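PDB 3ZT9: stage II sporulation protein E (SpoIIE) from Moorella thermoacetica, which probably acts as a manganese-dependent PP2C-type phosphatase in a stressosome-like signalling system linked to control of secondary messengers. Local coordinates for residues A99-I104 with L118-I123. Residues are numbered along the deposited sequence; the frame is centred on the assembly and turned at random.
Sequences AIVGNI and LATPGI
I100 and V101, at the end of strand 95-101, meet A119 and T120 of the long loop before strand 135-138 and illustrate how a single parallel beta bridge can tie a loop to the C-terminal end of an inner strand of a sheet, here in the PP2C-type beta sandwich. Water 1 begins the pattern: it accepts from I100 N at 3.0 Å and donates to L118 O, a water-mediated link where a wholly regular parallel pairing would have a direct bond. Through CB and CG2, I100 packs on the methyl of A119. Its carbonyl oxygen takes a nearly straight bond from T120 N (2.8 Å, 168° at the hydrogen), and a weak second one from T120 OG1; with chi1 at 85°, that hydroxyl sits between the backbone N and the carbonyl carbon of T120.

V101 is the bridged residue. Its CA approaches T120 O at 3.3 Å in a CA-H...O contact, while the two gamma branches divide the loop between them: CG2 lies 3.6 Å from T120 OG1, and CG1, anti to the backbone N, rests on the carbonyl group of G122. F69 of helix 65-76 also touches V101. G102 N then completes the bridge to T120 O (2.9 Å), G102 CA abuts G122 O, and G102 O closes to 3.2 Å from A119 CB. Beyond this turn, N103 ND2 donates to OD2 of the manganese ligand D150.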
loop_
_atom_site.group_PDB
_atom_site.type_symbol
_atom_site.label_atom_id
_atom_site.label_comp_id
_atom_site.label_asym_id
_atom_site.label_seq_id
_atom_site.Cartn_x
_atom_site.Cartn_y
_atom_site.Cartn_z
ATOM N N ALA A 99 -4.113 2.386 7.649
ATOM C CA ALA A 99 -5.543 2.053 7.426
ATOM C C ALA A 99 -5.732 1.543 6.007
ATOM O O ALA A 99 -4.886 1.804 5.140
ATOM C CB ALA A 99 -6.404 3.285 7.663
ATOM N N ILE A 100 -6.832 0.829 5.781
ATOM C CA ILE A 100 -7.080 0.222 4.477
ATOM C C ILE A 100 -8.553 0.330 4.185
ATOM O O ILE A 100 -9.357 -0.045 5.033
ATOM C CB ILE A 100 -6.745 -1.311 4.462
ATOM C CG1 ILE A 100 -5.309 -1.549 4.954
ATOM C CG2 ILE A 100 -6.919 -1.883 3.030
ATOM C CD1 ILE A 100 -5.066 -2.997 5.313
ATOM N N VAL A 101 -8.904 0.837 3.006
ATOM C CA VAL A 101 -10.291 0.752 2.549
ATOM C C VAL A 101 -10.273 -0.235 1.387
ATOM O O VAL A 101 -9.611 -0.013 0.374
ATOM C CB VAL A 101 -10.880 2.128 2.134
ATOM C CG1 VAL A 101 -12.281 1.950 1.564
ATOM C CG2 VAL A 101 -10.933 3.042 3.341
ATOM N N GLY A 102 -10.988 -1.344 1.545
ATOM C CA GLY A 102 -11.022 -2.344 0.504
ATOM C C GLY A 102 -10.043 -3.464 0.813
ATOM O O GLY A 102 -9.830 -3.778 1.973
ATOM N N ASN A 103 -9.476 -4.095 -0.205
ATOM C CA ASN A 103 -8.734 -5.337 0.051
ATOM C C ASN A 103 -7.243 -5.272 -0.289
ATOM O O ASN A 103 -6.662 -6.238 -0.704
ATOM C CB ASN A 103 -9.363 -6.509 -0.672
ATOM C CG ASN A 103 -9.195 -6.415 -2.169
ATOM O OD1 ASN A 103 -8.901 -5.338 -2.696
ATOM N ND2 ASN A 103 -9.377 -7.537 -2.863
ATOM N N ILE A 104 -6.619 -4.135 -0.082
ATOM C CA ILE A 104 -5.176 -4.106 -0.146
ATOM C C ILE A 104 -4.642 -4.845 1.129
ATOM O O ILE A 104 -5.273 -4.804 2.188
ATOM C CB ILE A 104 -4.668 -2.650 -0.143
ATOM C CG1 ILE A 104 -5.236 -1.866 -1.338
ATOM C CG2 ILE A 104 -3.134 -2.624 -0.118
ATOM C CD1 ILE A 104 -4.791 -2.346 -2.732
ATOM N N LEU A 118 -6.291 -4.433 10.133
ATOM C CA LEU A 118 -7.626 -4.757 9.680
ATOM C C LEU A 118 -8.120 -3.736 8.667
ATOM O O LEU A 118 -8.047 -2.530 8.923
ATOM C CB LEU A 118 -8.555 -4.748 10.878
ATOM C CG LEU A 118 -10.028 -4.896 10.513
ATOM C CD1 LEU A 118 -10.228 -6.201 9.740
ATOM C CD2 LEU A 118 -10.852 -4.868 11.794
ATOM N N ALA A 119 -8.605 -4.233 7.537
ATOM C CA ALA A 119 -9.166 -3.414 6.481
ATOM C C ALA A 119 -10.587 -3.048 6.832
ATOM O O ALA A 119 -11.292 -3.814 7.479
ATOM C CB ALA A 119 -9.184 -4.172 5.126
ATOM N N THR A 120 -10.992 -1.873 6.383
ATOM C CA THR A 120 -12.412 -1.506 6.427
ATOM C C THR A 120 -12.995 -1.713 5.043
ATOM O O THR A 120 -12.448 -1.220 4.100
ATOM C CB THR A 120 -12.578 -0.030 6.848
ATOM O OG1 THR A 120 -12.463 0.820 5.713
ATOM C CG2 THR A 120 -11.509 0.349 7.846
ATOM N N PRO A 121 -14.123 -2.439 4.923
ATOM C CA PRO A 121 -14.703 -2.658 3.600
ATOM C C PRO A 121 -15.139 -1.353 2.935
ATOM O O PRO A 121 -15.486 -0.379 3.589
ATOM C CB PRO A 121 -15.923 -3.552 3.879
ATOM C CG PRO A 121 -16.278 -3.293 5.288
ATOM C CD PRO A 121 -14.981 -2.982 5.994
ATOM N N GLY A 122 -15.117 -1.340 1.617
ATOM C CA GLY A 122 -15.617 -0.194 0.896
ATOM C C GLY A 122 -14.863 0.003 -0.398
ATOM O O GLY A 122 -13.924 -0.715 -0.686
ATOM N N ILE A 123 -15.273 1.015 -1.155
ATOM C CA ILE A 123 -14.618 1.385 -2.408
ATOM C C ILE A 123 -14.556 2.901 -2.440
ATOM O O ILE A 123 -15.590 3.555 -2.441
ATOM C CB ILE A 123 -15.398 0.913 -3.666
ATOM C CG1 ILE A 123 -15.456 -0.612 -3.694
ATOM C CG2 ILE A 123 -14.709 1.493 -4.971
ATOM C CD1 ILE A 123 -16.343 -1.187 -4.797
HETATM O O HOH W 1 -8.371 0.074 8.188
#